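Local coordinates for conjugal transfer protein TRWB (Escherichia coli, PDB 1E9R) that probably couples the DNA-processing complex to the type IV secretion channel in bacterial conjugation, as a ring-forming P-loop ATPase resembling ring helicases and F1-ATPase, at residues B[147-152]-B[195-200]; B[183-188]-B[202-207]. All blocks are in the same frame, centred on the assembly; numbering follows the deposited sequence.

In the fold
Both contacts lie in the helical part of the chain between strand 103-105 and strand 243-247, two neighbouring strands of the large mixed sheet. Contact 1 packs helix 141-163 against the loop 195-200. Contact 2 packs helix 181-188 against helix 201-217. Along the chain the segments alternate: 147-152, 183-188, 195-200, 202-207. The contact centres are 7 Å apart and lie 31 and 35 Å from the centre of the chain. Phe197 joins them: its ring touches Leu207, and its carbonyl O probably accepts a hydrogen bond from Arg185 NE. Both contacts touch a second subunit, so this helical region lies at an interface between chains of the six-chain assembly.

Contact 1: residues B[147-152]-B[195-200]; sequences ASYGRL and SLFAGS
Tyr149 and Phe197 form the closest backbone pair, 8.9 Å between their CA atoms, where helix segment 147-152 faces a type I beta turn running from Ser195 to Ala198. Side chains fill the gap, and Phe197 does most of the work. With its CG anti to the carbonyl carbon (chi1 -75°), its ring extends to the helix and delivers its far end between Tyr149 and Leu152. CZ lies 3.5 Å from Tyr149 O, which sits at the ring edge, near the ring plane. CE1 is 4.2 Å from Tyr149 CB, so the tyrosine meets this ring with its backbone O and CB, and CE1 stands oblique to the tyrosine ring.

Leu152 comes from the opposite direction. Its CD2 methyl meets the phenylalanine obliquely, 3.4 Å from Phe197 CZ, and its CG packs 3.8 Å from Phe197 CE2. The same methyl also meets Leu196 CD1 at 3.9 Å. Leu152 CD2 is thus shared by the two neighbouring turn residues. The contact is apolar and mostly buried.

Tyr149 OH is hydrogen-bonded to Glu145 OE2, one turn earlier on its own helix. Helix 201-217 adds Ala206 beside both the Tyr149 and Phe197 rings. Phe212 of the second subunit packs on Leu152 and meets the Tyr149 ring with planes about 50° apart. Farther along the loop, Ser200 is the N-cap of helix 201-217, its OG accepting from Ala203 N. The arrangement is that of a turn packed by its hydrophobic residues into an all-helical core, here at a subunit interface of the hexamer.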
ATOM      1  N   ALA B 147     -16.917   8.826 -14.894  1.00 29.20           N
ATOM      2  CA  ALA B 147     -17.155   8.372 -16.264  1.00 29.52           C
ATOM      3  C   ALA B 147     -18.535   7.747 -16.304  1.00 28.82           C
ATOM      4  O   ALA B 147     -19.269   7.879 -17.277  1.00 30.77           O
ATOM      5  CB  ALA B 147     -16.091   7.348 -16.680  1.00 24.50           C
ATOM      6  N   SER B 148     -18.883   7.074 -15.217  1.00 28.70           N
ATOM      7  CA  SER B 148     -20.171   6.423 -15.094  1.00 29.97           C
ATOM      8  C   SER B 148     -21.295   7.443 -15.246  1.00 28.61           C
ATOM      9  O   SER B 148     -22.265   7.205 -15.966  1.00 26.55           O
ATOM     10  CB  SER B 148     -20.255   5.737 -13.738  1.00 30.84           C
ATOM     11  OG  SER B 148     -21.570   5.286 -13.477  1.00 40.38           O
ATOM     12  N   TYR B 149     -21.163   8.573 -14.558  1.00 29.01           N
ATOM     13  CA  TYR B 149     -22.157   9.640 -14.624  1.00 27.94           C
ATOM     14  C   TYR B 149     -22.138  10.202 -16.040  1.00 28.17           C
ATOM     15  O   TYR B 149     -23.180  10.577 -16.582  1.00 29.36           O
ATOM     16  CB  TYR B 149     -21.812  10.748 -13.625  1.00 27.56           C
ATOM     17  CG  TYR B 149     -21.851  10.320 -12.174  1.00 25.70           C
ATOM     18  CD1 TYR B 149     -22.855   9.482 -11.701  1.00 26.14           C
ATOM     19  CD2 TYR B 149     -20.883  10.758 -11.270  1.00 25.71           C
ATOM     20  CE1 TYR B 149     -22.898   9.087 -10.364  1.00 27.07           C
ATOM     21  CE2 TYR B 149     -20.916  10.370  -9.932  1.00 25.49           C
ATOM     22  CZ  TYR B 149     -21.928   9.532  -9.485  1.00 28.06           C
ATOM     23  OH  TYR B 149     -21.963   9.135  -8.166  1.00 26.57           O
ATOM     24  N   GLY B 150     -20.943  10.258 -16.627  1.00 27.86           N
ATOM     25  CA  GLY B 150     -20.794  10.751 -17.988  1.00 26.98           C
ATOM     26  C   GLY B 150     -21.510   9.896 -19.030  1.00 29.62           C
ATOM     27  O   GLY B 150     -22.115  10.423 -19.965  1.00 28.71           O
ATOM     28  N   ARG B 151     -21.447   8.574 -18.872  1.00 28.01           N
ATOM     29  CA  ARG B 151     -22.106   7.666 -19.797  1.00 28.03           C
ATOM     30  C   ARG B 151     -23.604   7.809 -19.642  1.00 28.64           C
ATOM     31  O   ARG B 151     -24.340   7.713 -20.624  1.00 28.88           O
ATOM     32  CB  ARG B 151     -21.679   6.219 -19.536  1.00 27.63           C
ATOM     33  CG  ARG B 151     -20.176   6.050 -19.581  1.00 29.63           C
ATOM     34  CD  ARG B 151     -19.704   4.636 -19.871  1.00 28.39           C
ATOM     35  NE  ARG B 151     -18.259   4.561 -19.675  1.00 26.65           N
ATOM     36  CZ  ARG B 151     -17.692   4.266 -18.511  1.00 26.06           C
ATOM     37  NH1 ARG B 151     -18.459   4.001 -17.463  1.00 24.33           N
ATOM     38  NH2 ARG B 151     -16.370   4.281 -18.379  1.00 26.28           N
ATOM     39  N   LEU B 152     -24.055   8.032 -18.406  1.00 29.40           N
ATOM     40  CA  LEU B 152     -25.478   8.226 -18.119  1.00 29.47           C
ATOM     41  C   LEU B 152     -25.949   9.482 -18.854  1.00 28.75           C
ATOM     42  O   LEU B 152     -26.942   9.452 -19.576  1.00 29.93           O
ATOM     43  CB  LEU B 152     -25.722   8.408 -16.617  1.00 26.63           C
ATOM     44  CG  LEU B 152     -27.153   8.869 -16.303  1.00 28.28           C
ATOM     45  CD1 LEU B 152     -28.152   7.776 -16.669  1.00 26.90           C
ATOM     46  CD2 LEU B 152     -27.273   9.224 -14.838  1.00 27.77           C
ATOM     47  N   SER B 195     -34.469  12.755 -13.003  1.00 42.89           N
ATOM     48  CA  SER B 195     -34.308  12.898 -11.566  1.00 39.59           C
ATOM     49  C   SER B 195     -32.987  12.428 -10.966  1.00 37.65           C
ATOM     50  O   SER B 195     -32.680  12.784  -9.830  1.00 40.27           O
ATOM     51  CB  SER B 195     -35.464  12.193 -10.855  1.00 39.63           C
ATOM     52  OG  SER B 195     -36.706  12.699 -11.303  1.00 35.58           O
ATOM     53  N   LEU B 196     -32.208  11.630 -11.694  1.00 36.28           N
ATOM     54  CA  LEU B 196     -30.935  11.146 -11.151  1.00 33.24           C
ATOM     55  C   LEU B 196     -29.942  12.276 -10.938  1.00 32.15           C
ATOM     56  O   LEU B 196     -29.139  12.229 -10.012  1.00 30.10           O
ATOM     57  CB  LEU B 196     -30.314  10.079 -12.056  1.00 31.38           C
ATOM     58  CG  LEU B 196     -30.938   8.691 -11.892  1.00 30.94           C
ATOM     59  CD1 LEU B 196     -30.357   7.712 -12.899  1.00 29.99           C
ATOM     60  CD2 LEU B 196     -30.693   8.207 -10.474  1.00 30.76           C
ATOM     61  N   PHE B 197     -30.007  13.301 -11.781  1.00 31.31           N
ATOM     62  CA  PHE B 197     -29.095  14.435 -11.659  1.00 32.58           C
ATOM     63  C   PHE B 197     -29.694  15.649 -10.946  1.00 34.19           C
ATOM     64  O   PHE B 197     -29.206  16.770 -11.111  1.00 34.87           O
ATOM     65  CB  PHE B 197     -28.596  14.860 -13.046  1.00 31.76           C
ATOM     66  CG  PHE B 197     -27.577  13.928 -13.638  1.00 30.58           C
ATOM     67  CD1 PHE B 197     -26.478  13.512 -12.888  1.00 29.91           C
ATOM     68  CD2 PHE B 197     -27.716  13.458 -14.941  1.00 29.62           C
ATOM     69  CE1 PHE B 197     -25.527  12.635 -13.425  1.00 28.08           C
ATOM     70  CE2 PHE B 197     -26.770  12.580 -15.487  1.00 28.75           C
ATOM     71  CZ  PHE B 197     -25.670  12.170 -14.721  1.00 27.36           C
ATOM     72  N   ALA B 198     -30.736  15.437 -10.146  1.00 36.11           N
ATOM     73  CA  ALA B 198     -31.371  16.545  -9.440  1.00 37.22           C
ATOM     74  C   ALA B 198     -31.866  16.158  -8.052  1.00 36.74           C
ATOM     75  O   ALA B 198     -32.056  14.975  -7.752  1.00 38.72           O
ATOM     76  CB  ALA B 198     -32.528  17.083 -10.277  1.00 37.05           C
ATOM     77  N   GLY B 199     -32.047  17.162  -7.198  1.00 37.66           N
ATOM     78  CA  GLY B 199     -32.557  16.900  -5.865  1.00 37.04           C
ATOM     79  C   GLY B 199     -31.638  17.074  -4.672  1.00 38.22           C
ATOM     80  O   GLY B 199     -32.114  17.195  -3.544  1.00 40.63           O
ATOM     81  N   SER B 200     -30.328  17.062  -4.886  1.00 36.97           N
ATOM     82  CA  SER B 200     -29.398  17.235  -3.771  1.00 34.83           C
ATOM     83  C   SER B 200     -28.075  17.733  -4.302  1.00 34.94           C
ATOM     84  O   SER B 200     -27.861  17.753  -5.516  1.00 36.18           O
ATOM     85  CB  SER B 200     -29.183  15.918  -3.031  1.00 35.73           C
ATOM     86  OG  SER B 200     -28.523  14.981  -3.861  1.00 32.55           O
TER

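Contact 2: residues B[183-188]-B[202-207]; sequences DLRGFL and EASKAL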
ATOM      1  N   ASP B 183     -30.938  24.500 -18.180  1.00 52.10           N
ATOM      2  CA  ASP B 183     -31.509  24.122 -19.464  1.00 50.59           C
ATOM      3  C   ASP B 183     -31.279  22.656 -19.730  1.00 48.81           C
ATOM      4  O   ASP B 183     -32.144  21.986 -20.298  1.00 47.57           O
ATOM      5  CB  ASP B 183     -30.901  24.944 -20.588  1.00 54.17           C
ATOM      6  CG  ASP B 183     -31.310  26.393 -20.524  1.00 55.86           C
ATOM      7  OD1 ASP B 183     -32.510  26.653 -20.292  1.00 55.38           O
ATOM      8  OD2 ASP B 183     -30.439  27.269 -20.712  1.00 57.29           O
ATOM      9  N   LEU B 184     -30.108  22.165 -19.319  1.00 46.40           N
ATOM     10  CA  LEU B 184     -29.763  20.761 -19.503  1.00 45.67           C
ATOM     11  C   LEU B 184     -30.802  19.953 -18.754  1.00 45.26           C
ATOM     12  O   LEU B 184     -31.423  19.044 -19.309  1.00 43.07           O
ATOM     13  CB  LEU B 184     -28.388  20.463 -18.925  1.00 44.02           C
ATOM     14  CG  LEU B 184     -27.630  19.288 -19.547  1.00 44.71           C
ATOM     15  CD1 LEU B 184     -26.478  18.930 -18.625  1.00 44.00           C
ATOM     16  CD2 LEU B 184     -28.534  18.089 -19.758  1.00 43.99           C
ATOM     17  N   ARG B 185     -30.978  20.294 -17.480  1.00 46.46           N
ATOM     18  CA  ARG B 185     -31.960  19.632 -16.626  1.00 48.16           C
ATOM     19  C   ARG B 185     -33.306  19.549 -17.344  1.00 47.40           C
ATOM     20  O   ARG B 185     -33.946  18.503 -17.370  1.00 47.58           O
ATOM     21  CB  ARG B 185     -32.133  20.414 -15.324  1.00 51.07           C
ATOM     22  CG  ARG B 185     -30.990  20.282 -14.330  1.00 52.83           C
ATOM     23  CD  ARG B 185     -31.336  19.247 -13.282  1.00 52.72           C
ATOM     24  NE  ARG B 185     -30.322  19.122 -12.240  1.00 55.12           N
ATOM     25  CZ  ARG B 185     -29.942  20.108 -11.436  1.00 56.17           C
ATOM     26  NH1 ARG B 185     -30.482  21.307 -11.561  1.00 56.98           N
ATOM     27  NH2 ARG B 185     -29.016  19.893 -10.512  1.00 56.24           N
ATOM     28  N   GLY B 186     -33.730  20.663 -17.930  1.00 48.41           N
ATOM     29  CA  GLY B 186     -34.996  20.687 -18.639  1.00 47.08           C
ATOM     30  C   GLY B 186     -34.990  19.759 -19.837  1.00 48.14           C
ATOM     31  O   GLY B 186     -35.979  19.069 -20.111  1.00 46.40           O
ATOM     32  N   PHE B 187     -33.874  19.747 -20.565  1.00 47.27           N
ATOM     33  CA  PHE B 187     -33.757  18.877 -21.723  1.00 45.86           C
ATOM     34  C   PHE B 187     -33.868  17.428 -21.267  1.00 45.28           C
ATOM     35  O   PHE B 187     -34.515  16.606 -21.911  1.00 43.76           O
ATOM     36  CB  PHE B 187     -32.421  19.076 -22.426  1.00 45.52           C
ATOM     37  CG  PHE B 187     -32.285  18.253 -23.663  1.00 47.10           C
ATOM     38  CD1 PHE B 187     -32.923  18.633 -24.836  1.00 48.07           C
ATOM     39  CD2 PHE B 187     -31.577  17.059 -23.644  1.00 46.83           C
ATOM     40  CE1 PHE B 187     -32.861  17.838 -25.977  1.00 49.12           C
ATOM     41  CE2 PHE B 187     -31.506  16.253 -24.776  1.00 47.74           C
ATOM     42  CZ  PHE B 187     -32.151  16.644 -25.946  1.00 49.32           C
ATOM     43  N   LEU B 188     -33.236  17.121 -20.140  1.00 46.46           N
ATOM     44  CA  LEU B 188     -33.265  15.767 -19.595  1.00 47.92           C
ATOM     45  C   LEU B 188     -34.626  15.319 -19.084  1.00 49.75           C
ATOM     46  O   LEU B 188     -34.867  14.116 -18.944  1.00 49.58           O
ATOM     47  CB  LEU B 188     -32.231  15.621 -18.482  1.00 44.95           C
ATOM     48  CG  LEU B 188     -30.800  15.551 -19.007  1.00 43.14           C
ATOM     49  CD1 LEU B 188     -29.829  15.533 -17.840  1.00 41.47           C
ATOM     50  CD2 LEU B 188     -30.642  14.306 -19.883  1.00 40.77           C
ATOM     51  N   GLU B 202     -25.315  16.297  -3.942  1.00 32.84           N
ATOM     52  CA  GLU B 202     -24.656  15.109  -4.474  1.00 31.09           C
ATOM     53  C   GLU B 202     -25.044  14.874  -5.940  1.00 30.05           C
ATOM     54  O   GLU B 202     -24.194  14.599  -6.798  1.00 26.73           O
ATOM     55  CB  GLU B 202     -25.023  13.888  -3.636  1.00 31.39           C
ATOM     56  CG  GLU B 202     -24.346  12.622  -4.108  1.00 34.19           C
ATOM     57  CD  GLU B 202     -22.830  12.699  -4.033  1.00 35.55           C
ATOM     58  OE1 GLU B 202     -22.298  13.605  -3.352  1.00 36.86           O
ATOM     59  OE2 GLU B 202     -22.167  11.841  -4.654  1.00 40.26           O
ATOM     60  N   ALA B 203     -26.335  14.990  -6.219  1.00 27.76           N
ATOM     61  CA  ALA B 203     -26.833  14.820  -7.572  1.00 28.44           C
ATOM     62  C   ALA B 203     -26.242  15.888  -8.503  1.00 29.16           C
ATOM     63  O   ALA B 203     -25.866  15.590  -9.636  1.00 30.31           O
ATOM     64  CB  ALA B 203     -28.361  14.896  -7.569  1.00 26.72           C
ATOM     65  N   SER B 204     -26.165  17.127  -8.014  1.00 28.30           N
ATOM     66  CA  SER B 204     -25.619  18.244  -8.785  1.00 28.49           C
ATOM     67  C   SER B 204     -24.151  18.011  -9.056  1.00 27.21           C
ATOM     68  O   SER B 204     -23.650  18.313 -10.139  1.00 26.74           O
ATOM     69  CB  SER B 204     -25.770  19.565  -8.022  1.00 28.67           C
ATOM     70  OG  SER B 204     -27.121  19.993  -7.993  1.00 33.03           O
ATOM     71  N   LYS B 205     -23.464  17.490  -8.048  1.00 25.19           N
ATOM     72  CA  LYS B 205     -22.051  17.197  -8.154  1.00 27.27           C
ATOM     73  C   LYS B 205     -21.847  16.124  -9.218  1.00 26.37           C
ATOM     74  O   LYS B 205     -20.918  16.194 -10.038  1.00 26.12           O
ATOM     75  CB  LYS B 205     -21.533  16.707  -6.814  1.00 28.41           C
ATOM     76  CG  LYS B 205     -20.127  16.194  -6.883  1.00 31.69           C
ATOM     77  CD  LYS B 205     -19.626  15.795  -5.517  1.00 32.12           C
ATOM     78  CE  LYS B 205     -18.227  15.199  -5.623  1.00 35.54           C
ATOM     79  NZ  LYS B 205     -17.699  14.766  -4.301  1.00 37.84           N
ATOM     80  N   ALA B 206     -22.730  15.131  -9.200  1.00 25.38           N
ATOM     81  CA  ALA B 206     -22.680  14.049 -10.169  1.00 26.13           C
ATOM     82  C   ALA B 206     -22.833  14.616 -11.582  1.00 27.38           C
ATOM     83  O   ALA B 206     -22.064  14.270 -12.474  1.00 29.93           O
ATOM     84  CB  ALA B 206     -23.771  13.046  -9.877  1.00 23.19           C
ATOM     85  N   LEU B 207     -23.811  15.501 -11.780  1.00 27.11           N
ATOM     86  CA  LEU B 207     -24.037  16.113 -13.094  1.00 27.43           C
ATOM     87  C   LEU B 207     -22.786  16.868 -13.522  1.00 27.30           C
ATOM     88  O   LEU B 207     -22.323  16.721 -14.653  1.00 28.45           O
ATOM     89  CB  LEU B 207     -25.211  17.099 -13.054  1.00 29.20           C
ATOM     90  CG  LEU B 207     -26.090  17.268 -14.304  1.00 32.06           C
ATOM     91  CD1 LEU B 207     -26.701  18.662 -14.321  1.00 29.54           C
ATOM     92  CD2 LEU B 207     -25.279  17.050 -15.554  1.00 29.90           C
TER
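The first torsion of Leu184 sets CG anti to the backbone N (chi1 -154°), while Arg185 has CG anti to its carbonyl carbon and a bend at chi2 (-98°). These settings carry one leucine branch and the guanidinium of the next residue to helix segment 202-207. Leu184 and Leu207 reach toward each other tip to tip, with Leu184 CD1 3.8 Å from Leu207 CD2. Leu207 gives the largest share of the buried surface. Its other methyl, CD1, lies 4.2 Å from Arg185 NE and approaches the guanidinium obliquely. The leucine therefore meets both an apolar neighbour and the polar head of the arginine.

At that head, Ser204 OG lies at the edge of the guanidinium, in its plane and 3.2 Å from Arg185 NH2. Ser204 CB stands 4.1 Å from the same nitrogen. The serine hydroxyl also makes a weak hydrogen bond with Ser200 O, one turn earlier. The main partner of the arginine is the loop between the helices: Arg185 NE donates to Phe197 O, and NH2 lies 3.2 Å from the same oxygen. The carbonyl thus sits by the NE/NH2 edge, and Ser204 OG at the edge by NH2.

The axes of the two short helix segments are 13.0 Å apart at closest approach, and their directions are 93° apart. This is wide for helix packing, and side chains span the gap. Leu153 of helix 141-163 packs on Leu184, and the Phe197 side chain touches Leu207. Phe181 of helix 181-188 touches both Ser204 and Leu207. Ser200 of the third subunit packs on Ser204. The arrangement is a nearly perpendicular pair of consecutive helices, joined by a loop and packed through leucines, within the all-helical part of this hexameric, probably ATP-hydrolysing, coupling protein.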